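Arginine kinase (PDB 4RF7) catalyses the reversible transfer of a phosphoryl group from ATP to L-arginine, giving N(omega)-phospho-L-arginine and ADP. Local coordinates at residues A[131-136]-A[236-241]; A[282-287]-A[340-345]. All coordinates share one frame; numbering follows the deposited sequence.

From the N terminus, the chain first lays down strand 127-136. It then runs through helix 149-163 and three further strands before strand 235-242 returns beside the first, and interaction 1 closes that loop. Interaction 2 follows in series, neither nesting with it nor crossing it: 282-287 enters strand 286-293, and further along, past strands 312-315 and 331-336, the segment 340-345 comes back to start helix 344-370. Strand 127-136 is the link, since it lies between 235-242 and 286-293 in the same antiparallel sheet. Two probable hydrogen bonds tie the contacts together, Arg136 NH1 to Thr284 O at 2.7 Å and Arg133 NH1 to Gly285 O at 2.8 Å.

Interaction 1 (A[131-136]-A[236-241]); sequences RIRVAR and RIISME. With ARG (arginine), chain H.
With CG anti to the backbone N in both residues (chi1 170° in Arg133, -171° in Arg236), the two side chains rise from the same face of the sheet and meet. Arg236 stays extended to NE, while Arg133 bends at chi2 and chi3 and lays its CD over one face of the Arg236 guanidinium, 3.4 Å from Arg236 CZ. The two guanidinium planes stand 47° apart, and Arg133 NH2 comes within 3.0 Å of Arg236 NH1. Both are donors, so no hydrogen bond joins them; the closeness is consistent with a site built for the phosphates of ATP, which Arg131, Arg133 and Arg236 are predicted to bind. Arg133 NH1 is anchored by Asn281 OD1 and by the backbone O of Gly285, both from the loop leading into strand 286-293.

Beneath them lies a regular antiparallel ladder in the central sheet of the phosphagen kinase catalytic domain. Ile132 pairs with Ser239 (N to O 2.8 Å, and Ser239 N back to Ile132 O 2.9 Å), and Val134 pairs likewise with Ile237. The three arginines together line one face of this ladder.

Arg131 also runs extended, its NH1 resting 3.7 Å from Ile238 CD1 and its CG 3.9 Å from Met240 CB. A bound arginine molecule lies beside Arg131, its NE 3.7 Å from Arg131 CD, with its alpha-amino N over one face of the Arg131 guanidinium, offset toward the rim. On the reverse of the sheet, Val134 CG2 packs 4.0 Å from Ile237 CB, while Ile132 meets Phe250 and Leu253 of helix 246-264.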
ATOM      1  N   ARG A 131      -7.569   7.857  -4.104  1.00 29.89           N
ATOM      2  CA  ARG A 131      -8.545   7.172  -4.946  1.00 29.22           C
ATOM      3  C   ARG A 131      -9.501   8.165  -5.599  1.00 29.93           C
ATOM      4  O   ARG A 131     -10.022   9.069  -4.935  1.00 26.84           O
ATOM      5  CB  ARG A 131      -9.331   6.164  -4.104  1.00 28.51           C
ATOM      6  CG  ARG A 131     -10.398   5.376  -4.859  1.00 27.55           C
ATOM      7  CD  ARG A 131     -11.232   4.563  -3.875  1.00 27.38           C
ATOM      8  NE  ARG A 131     -12.130   3.624  -4.540  1.00 28.73           N
ATOM      9  CZ  ARG A 131     -13.398   3.885  -4.846  1.00 27.42           C
ATOM     10  NH1 ARG A 131     -14.135   2.964  -5.449  1.00 30.08           N
ATOM     11  NH2 ARG A 131     -13.932   5.064  -4.546  1.00 20.42           N
ATOM     12  N   ILE A 132      -9.723   8.005  -6.902  1.00 27.78           N
ATOM     13  CA  ILE A 132     -10.715   8.813  -7.605  1.00 25.89           C
ATOM     14  C   ILE A 132     -11.626   7.933  -8.456  1.00 25.74           C
ATOM     15  O   ILE A 132     -11.160   7.185  -9.321  1.00 24.45           O
ATOM     16  CB  ILE A 132     -10.076   9.888  -8.505  1.00 26.65           C
ATOM     17  CG1 ILE A 132      -9.117  10.770  -7.704  1.00 27.39           C
ATOM     18  CG2 ILE A 132     -11.160  10.750  -9.143  1.00 29.10           C
ATOM     19  CD1 ILE A 132      -8.346  11.771  -8.554  1.00 27.53           C
ATOM     20  N   ARG A 133     -12.927   8.035  -8.204  1.00 23.07           N
ATOM     21  CA  ARG A 133     -13.928   7.260  -8.924  1.00 24.91           C
ATOM     22  C   ARG A 133     -14.875   8.198  -9.662  1.00 26.52           C
ATOM     23  O   ARG A 133     -15.217   9.259  -9.144  1.00 29.52           O
ATOM     24  CB  ARG A 133     -14.724   6.415  -7.929  1.00 26.06           C
ATOM     25  CG  ARG A 133     -15.962   5.745  -8.502  1.00 30.94           C
ATOM     26  CD  ARG A 133     -17.141   5.922  -7.563  1.00 36.73           C
ATOM     27  NE  ARG A 133     -18.032   7.002  -7.979  1.00 38.06           N
ATOM     28  CZ  ARG A 133     -19.040   7.470  -7.248  1.00 36.94           C
ATOM     29  NH1 ARG A 133     -19.797   8.455  -7.716  1.00 33.62           N
ATOM     30  NH2 ARG A 133     -19.292   6.963  -6.048  1.00 31.98           N
ATOM     31  N   VAL A 134     -15.282   7.818 -10.873  1.00 27.45           N
ATOM     32  CA  VAL A 134     -16.378   8.504 -11.563  1.00 27.18           C
ATOM     33  C   VAL A 134     -17.395   7.496 -12.100  1.00 30.08           C
ATOM     34  O   VAL A 134     -17.039   6.370 -12.455  1.00 28.89           O
ATOM     35  CB  VAL A 134     -15.889   9.414 -12.724  1.00 30.58           C
ATOM     36  CG1 VAL A 134     -15.116  10.615 -12.190  1.00 29.12           C
ATOM     37  CG2 VAL A 134     -15.043   8.623 -13.715  1.00 29.88           C
ATOM     38  N   ALA A 135     -18.661   7.904 -12.140  1.00 27.15           N
ATOM     39  CA  ALA A 135     -19.717   7.104 -12.753  1.00 29.40           C
ATOM     40  C   ALA A 135     -20.109   7.753 -14.079  1.00 29.12           C
ATOM     41  O   ALA A 135     -20.245   8.976 -14.154  1.00 26.21           O
ATOM     42  CB  ALA A 135     -20.921   7.010 -11.832  1.00 24.24           C
ATOM     43  N   ARG A 136     -20.281   6.942 -15.120  1.00 29.92           N
ATOM     44  CA  ARG A 136     -20.616   7.454 -16.449  1.00 30.20           C
ATOM     45  C   ARG A 136     -21.588   6.518 -17.169  1.00 29.97           C
ATOM     46  O   ARG A 136     -21.636   5.317 -16.882  1.00 25.18           O
ATOM     47  CB  ARG A 136     -19.346   7.621 -17.292  1.00 29.34           C
ATOM     48  CG  ARG A 136     -18.364   8.691 -16.808  1.00 26.07           C
ATOM     49  CD  ARG A 136     -18.858  10.101 -17.105  1.00 24.64           C
ATOM     50  NE  ARG A 136     -17.848  11.114 -16.794  1.00 22.95           N
ATOM     51  CZ  ARG A 136     -17.733  11.720 -15.615  1.00 28.04           C
ATOM     52  NH1 ARG A 136     -18.574  11.423 -14.630  1.00 24.99           N
ATOM     53  NH2 ARG A 136     -16.784  12.627 -15.422  1.00 32.23           N
ATOM     54  N   ARG A 236     -18.369   2.342 -14.001  1.00 25.50           N
ATOM     55  CA  ARG A 236     -17.815   2.869 -12.765  1.00 31.86           C
ATOM     56  C   ARG A 236     -16.302   2.794 -12.926  1.00 33.56           C
ATOM     57  O   ARG A 236     -15.719   1.706 -12.921  1.00 32.74           O
ATOM     58  CB  ARG A 236     -18.269   2.044 -11.562  1.00 36.63           C
ATOM     59  CG  ARG A 236     -17.905   2.657 -10.210  1.00 44.95           C
ATOM     60  CD  ARG A 236     -18.464   1.817  -9.070  1.00 51.78           C
ATOM     61  NE  ARG A 236     -18.486   2.523  -7.791  1.00 57.17           N
ATOM     62  CZ  ARG A 236     -19.393   3.438  -7.454  1.00 58.65           C
ATOM     63  NH1 ARG A 236     -19.340   4.019  -6.264  1.00 57.43           N
ATOM     64  NH2 ARG A 236     -20.349   3.781  -8.309  1.00 58.50           N
ATOM     65  N   ILE A 237     -15.674   3.953 -13.091  1.00 28.98           N
ATOM     66  CA  ILE A 237     -14.268   4.014 -13.465  1.00 29.32           C
ATOM     67  C   ILE A 237     -13.430   4.550 -12.307  1.00 27.19           C
ATOM     68  O   ILE A 237     -13.674   5.652 -11.808  1.00 28.11           O
ATOM     69  CB  ILE A 237     -14.083   4.891 -14.716  1.00 30.40           C
ATOM     70  CG1 ILE A 237     -15.080   4.468 -15.800  1.00 31.91           C
ATOM     71  CG2 ILE A 237     -12.653   4.809 -15.225  1.00 30.60           C
ATOM     72  CD1 ILE A 237     -15.056   5.330 -17.049  1.00 33.02           C
ATOM     73  N   ILE A 238     -12.444   3.763 -11.885  1.00 24.11           N
ATOM     74  CA  ILE A 238     -11.649   4.093 -10.706  1.00 24.26           C
ATOM     75  C   ILE A 238     -10.155   4.155 -11.018  1.00 25.74           C
ATOM     76  O   ILE A 238      -9.606   3.254 -11.659  1.00 22.57           O
ATOM     77  CB  ILE A 238     -11.888   3.058  -9.589  1.00 23.53           C
ATOM     78  CG1 ILE A 238     -13.388   2.937  -9.295  1.00 24.29           C
ATOM     79  CG2 ILE A 238     -11.105   3.420  -8.327  1.00 21.23           C
ATOM     80  CD1 ILE A 238     -13.815   1.568  -8.808  1.00 27.64           C
ATOM     81  N   SER A 239      -9.506   5.226 -10.569  1.00 27.97           N
ATOM     82  CA  SER A 239      -8.051   5.313 -10.601  1.00 28.62           C
ATOM     83  C   SER A 239      -7.591   5.461  -9.157  1.00 27.96           C
ATOM     84  O   SER A 239      -8.078   6.335  -8.431  1.00 24.61           O
ATOM     85  CB  SER A 239      -7.585   6.503 -11.446  1.00 28.97           C
ATOM     86  OG  SER A 239      -6.170   6.595 -11.462  1.00 30.62           O
ATOM     87  N   MET A 240      -6.676   4.599  -8.726  1.00 25.45           N
ATOM     88  CA  MET A 240      -6.277   4.574  -7.322  1.00 25.37           C
ATOM     89  C   MET A 240      -4.859   4.053  -7.169  1.00 28.26           C
ATOM     90  O   MET A 240      -4.354   3.349  -8.044  1.00 27.81           O
ATOM     91  CB  MET A 240      -7.241   3.705  -6.507  1.00 26.14           C
ATOM     92  CG  MET A 240      -7.173   2.211  -6.818  1.00 29.96           C
ATOM     93  SD  MET A 240      -7.666   1.835  -8.512  1.00 30.84           S
ATOM     94  CE  MET A 240      -7.417   0.056  -8.573  1.00 42.69           C
ATOM     95  N   GLU A 241      -4.222   4.408  -6.059  1.00 24.77           N
ATOM     96  CA  GLU A 241      -2.899   3.888  -5.735  1.00 27.41           C
ATOM     97  C   GLU A 241      -2.520   4.292  -4.316  1.00 27.49           C
ATOM     98  O   GLU A 241      -3.107   5.224  -3.755  1.00 28.74           O
ATOM     99  CB  GLU A 241      -1.849   4.404  -6.724  1.00 30.52           C
ATOM    100  CG  GLU A 241      -1.616   5.906  -6.672  1.00 32.96           C
ATOM    101  CD  GLU A 241      -0.773   6.398  -7.834  1.00 37.36           C
ATOM    102  OE1 GLU A 241       0.043   7.327  -7.640  1.00 36.54           O
ATOM    103  OE2 GLU A 241      -0.934   5.858  -8.947  1.00 40.22           O
TER
HETATM  104  N   ARG H 806     -14.412   1.217  -1.662  1.00 94.69           N
HETATM  105  CA  ARG H 806     -13.561   1.720  -0.591  1.00 95.75           C
HETATM  106  C   ARG H 806     -14.172   2.966   0.044  1.00102.99           C
HETATM  107  O   ARG H 806     -14.974   2.880   0.977  1.00107.14           O
HETATM  108  CB  ARG H 806     -12.160   2.033  -1.125  1.00 86.31           C
HETATM  109  CG  ARG H 806     -11.140   2.379  -0.052  1.00 81.97           C
HETATM  110  CD  ARG H 806      -9.845   2.898  -0.653  1.00 74.62           C
HETATM  111  NE  ARG H 806      -9.725   4.350  -0.544  1.00 72.95           N
HETATM  112  CZ  ARG H 806      -8.569   4.990  -0.409  1.00 70.83           C
HETATM  113  NH1 ARG H 806      -7.442   4.303  -0.367  1.00 60.83           N
HETATM  114  NH2 ARG H 806      -8.539   6.313  -0.312  1.00 63.32           N
HETATM  115  OXT ARG H 806     -13.889   4.092  -0.365  1.00103.67           O
HETATM  116  O   HOH W   1     -17.016   1.524  -6.171  1.00 39.06           O

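Interaction 2 (A[282-287]-A[340-345]); sequences LGTGMR and LGLSEV. With ARG (arginine), chain H.
Glu344 meets Met286 and Thr284 with successive atoms of its side chain, from CB to OE2. Its CB takes the methyl CE of Met286 at 3.7 Å, and CG lies 3.8 Å from Thr284 CB. The bend at chi2 (84°) then folds the carboxylate back over the threonine: CD is 4.0 Å from Thr284 CG2, and OE2 stops 3.6 Å from Thr284 CA. OE2 makes a salt bridge to Arg136 and OE1 accepts from the backbone N of Asp109, so both oxygens of this buried carboxylate are paired, and the arginine would tend to keep it ionised.

Thr284 is itself held by an ST turn, OG1 accepting from Met286 N at 3.1 Å, which leaves CG2 against Leu342 O at 3.2 Å. Gly283, within the type II' turn 282-285, lets Leu340 CD2 approach its CA to 3.5 Å.

Ser343 is the N-cap of helix 344-370, and the contacts of Glu344 set the first turn of that helix against the turn leading into strand 286-293. Met286 continues onto Ile132 and Val134 of strand 127-136, and Leu282 and Leu340 both pack on Ile93 of helix 86-96.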
ATOM      1  N   LEU A 282     -25.068  12.433  -9.840  1.00 25.40           N
ATOM      2  CA  LEU A 282     -25.124  13.362 -10.969  1.00 28.61           C
ATOM      3  C   LEU A 282     -23.969  14.363 -10.923  1.00 29.70           C
ATOM      4  O   LEU A 282     -23.197  14.384  -9.958  1.00 28.15           O
ATOM      5  CB  LEU A 282     -26.470  14.092 -11.000  1.00 27.71           C
ATOM      6  CG  LEU A 282     -27.671  13.199 -11.321  1.00 25.59           C
ATOM      7  CD1 LEU A 282     -28.980  13.958 -11.174  1.00 27.69           C
ATOM      8  CD2 LEU A 282     -27.546  12.637 -12.720  1.00 21.03           C
ATOM      9  N   GLY A 283     -23.839  15.172 -11.973  1.00 29.38           N
ATOM     10  CA  GLY A 283     -22.806  16.198 -12.022  1.00 28.63           C
ATOM     11  C   GLY A 283     -21.444  15.669 -12.427  1.00 30.70           C
ATOM     12  O   GLY A 283     -21.199  15.404 -13.604  1.00 31.14           O
ATOM     13  N   THR A 284     -20.551  15.530 -11.450  1.00 28.52           N
ATOM     14  CA  THR A 284     -19.219  14.995 -11.694  1.00 30.95           C
ATOM     15  C   THR A 284     -19.246  13.472 -11.711  1.00 33.14           C
ATOM     16  O   THR A 284     -18.387  12.833 -12.324  1.00 34.44           O
ATOM     17  CB  THR A 284     -18.223  15.455 -10.613  1.00 26.80           C
ATOM     18  OG1 THR A 284     -18.661  14.994  -9.328  1.00 24.45           O
ATOM     19  CG2 THR A 284     -18.110  16.965 -10.596  1.00 27.45           C
ATOM     20  N   GLY A 285     -20.226  12.895 -11.021  1.00 32.11           N
ATOM     21  CA  GLY A 285     -20.268  11.458 -10.814  1.00 30.00           C
ATOM     22  C   GLY A 285     -19.097  10.984  -9.971  1.00 28.60           C
ATOM     23  O   GLY A 285     -18.802   9.784  -9.913  1.00 27.30           O
ATOM     24  N   MET A 286     -18.449  11.930  -9.292  1.00 26.61           N
ATOM     25  CA  MET A 286     -17.141  11.680  -8.686  1.00 27.01           C
ATOM     26  C   MET A 286     -17.154  11.440  -7.176  1.00 28.30           C
ATOM     27  O   MET A 286     -17.897  12.085  -6.430  1.00 29.83           O
ATOM     28  CB  MET A 286     -16.181  12.828  -9.023  1.00 26.52           C
ATOM     29  CG  MET A 286     -14.809  12.709  -8.360  1.00 28.82           C
ATOM     30  SD  MET A 286     -13.635  13.966  -8.909  1.00 30.31           S
ATOM     31  CE  MET A 286     -13.347  13.437 -10.602  1.00 23.43           C
ATOM     32  N   ARG A 287     -16.337  10.483  -6.744  1.00 30.36           N
ATOM     33  CA  ARG A 287     -15.920  10.390  -5.353  1.00 29.72           C
ATOM     34  C   ARG A 287     -14.396  10.389  -5.312  1.00 31.06           C
ATOM     35  O   ARG A 287     -13.757   9.391  -5.658  1.00 32.39           O
ATOM     36  CB  ARG A 287     -16.459   9.127  -4.674  1.00 30.91           C
ATOM     37  CG  ARG A 287     -16.068   9.047  -3.196  1.00 32.87           C
ATOM     38  CD  ARG A 287     -16.601   7.806  -2.497  1.00 32.64           C
ATOM     39  NE  ARG A 287     -16.347   7.866  -1.058  1.00 32.51           N
ATOM     40  CZ  ARG A 287     -15.234   7.431  -0.473  1.00 36.18           C
ATOM     41  NH1 ARG A 287     -15.090   7.531   0.841  1.00 36.68           N
ATOM     42  NH2 ARG A 287     -14.261   6.899  -1.200  1.00 34.58           N
ATOM     43  N   LEU A 340     -22.462  18.407  -7.860  1.00 33.50           N
ATOM     44  CA  LEU A 340     -23.111  19.339  -8.777  1.00 32.92           C
ATOM     45  C   LEU A 340     -22.736  20.778  -8.421  1.00 33.23           C
ATOM     46  O   LEU A 340     -22.806  21.173  -7.253  1.00 34.08           O
ATOM     47  CB  LEU A 340     -24.633  19.153  -8.749  1.00 30.14           C
ATOM     48  CG  LEU A 340     -25.229  18.108  -9.695  1.00 31.04           C
ATOM     49  CD1 LEU A 340     -26.657  17.748  -9.303  1.00 30.04           C
ATOM     50  CD2 LEU A 340     -25.202  18.624 -11.123  1.00 31.50           C
ATOM     51  N   GLY A 341     -22.321  21.556  -9.418  1.00 32.92           N
ATOM     52  CA  GLY A 341     -21.978  22.952  -9.190  1.00 35.95           C
ATOM     53  C   GLY A 341     -20.482  23.200  -9.146  1.00 38.42           C
ATOM     54  O   GLY A 341     -20.030  24.347  -9.078  1.00 37.39           O
ATOM     55  N   LEU A 342     -19.710  22.117  -9.164  1.00 37.35           N
ATOM     56  CA  LEU A 342     -18.257  22.212  -9.259  1.00 35.64           C
ATOM     57  C   LEU A 342     -17.770  21.188 -10.278  1.00 35.42           C
ATOM     58  O   LEU A 342     -18.356  20.114 -10.412  1.00 34.00           O
ATOM     59  CB  LEU A 342     -17.590  21.996  -7.895  1.00 36.06           C
ATOM     60  CG  LEU A 342     -17.351  20.574  -7.374  1.00 39.51           C
ATOM     61  CD1 LEU A 342     -16.540  20.594  -6.079  1.00 41.38           C
ATOM     62  CD2 LEU A 342     -18.655  19.810  -7.172  1.00 39.12           C
ATOM     63  N   SER A 343     -16.715  21.527 -11.012  1.00 36.38           N
ATOM     64  CA  SER A 343     -16.198  20.627 -12.038  1.00 37.11           C
ATOM     65  C   SER A 343     -15.374  19.513 -11.409  1.00 37.18           C
ATOM     66  O   SER A 343     -15.077  19.552 -10.212  1.00 35.83           O
ATOM     67  CB  SER A 343     -15.351  21.392 -13.056  1.00 39.22           C
ATOM     68  OG  SER A 343     -14.072  21.692 -12.535  1.00 39.41           O
ATOM     69  N   GLU A 344     -15.015  18.515 -12.214  1.00 36.78           N
ATOM     70  CA  GLU A 344     -14.178  17.419 -11.741  1.00 33.87           C
ATOM     71  C   GLU A 344     -12.795  17.935 -11.348  1.00 33.58           C
ATOM     72  O   GLU A 344     -12.217  17.490 -10.354  1.00 32.92           O
ATOM     73  CB  GLU A 344     -14.055  16.336 -12.813  1.00 29.01           C
ATOM     74  CG  GLU A 344     -15.352  15.588 -13.113  1.00 28.75           C
ATOM     75  CD  GLU A 344     -16.237  16.315 -14.107  1.00 31.07           C
ATOM     76  OE1 GLU A 344     -15.990  17.509 -14.373  1.00 29.99           O
ATOM     77  OE2 GLU A 344     -17.183  15.686 -14.628  1.00 32.61           O
ATOM     78  N   VAL A 345     -12.278  18.875 -12.133  1.00 32.13           N
ATOM     79  CA  VAL A 345     -11.001  19.519 -11.842  1.00 35.32           C
ATOM     80  C   VAL A 345     -11.055  20.256 -10.508  1.00 33.92           C
ATOM     81  O   VAL A 345     -10.119  20.181  -9.710  1.00 33.50           O
ATOM     82  CB  VAL A 345     -10.608  20.504 -12.966  1.00 38.27           C
ATOM     83  CG1 VAL A 345      -9.607  21.541 -12.464  1.00 38.64           C
ATOM     84  CG2 VAL A 345     -10.047  19.750 -14.156  1.00 34.87           C
TER
HETATM   85  N   ARG H 806     -14.412   1.217  -1.662  1.00 94.69           N
HETATM   86  CA  ARG H 806     -13.561   1.720  -0.591  1.00 95.75           C
HETATM   87  C   ARG H 806     -14.172   2.966   0.044  1.00102.99           C
HETATM   88  O   ARG H 806     -14.974   2.880   0.977  1.00107.14           O
HETATM   89  CB  ARG H 806     -12.160   2.033  -1.125  1.00 86.31           C
HETATM   90  CG  ARG H 806     -11.140   2.379  -0.052  1.00 81.97           C
HETATM   91  CD  ARG H 806      -9.845   2.898  -0.653  1.00 74.62           C
HETATM   92  NE  ARG H 806      -9.725   4.350  -0.544  1.00 72.95           N
HETATM   93  CZ  ARG H 806      -8.569   4.990  -0.409  1.00 70.83           C
HETATM   94  NH1 ARG H 806      -7.442   4.303  -0.367  1.00 60.83           N
HETATM   95  NH2 ARG H 806      -8.539   6.313  -0.312  1.00 63.32           N
HETATM   96  OXT ARG H 806     -13.889   4.092  -0.365  1.00103.67           O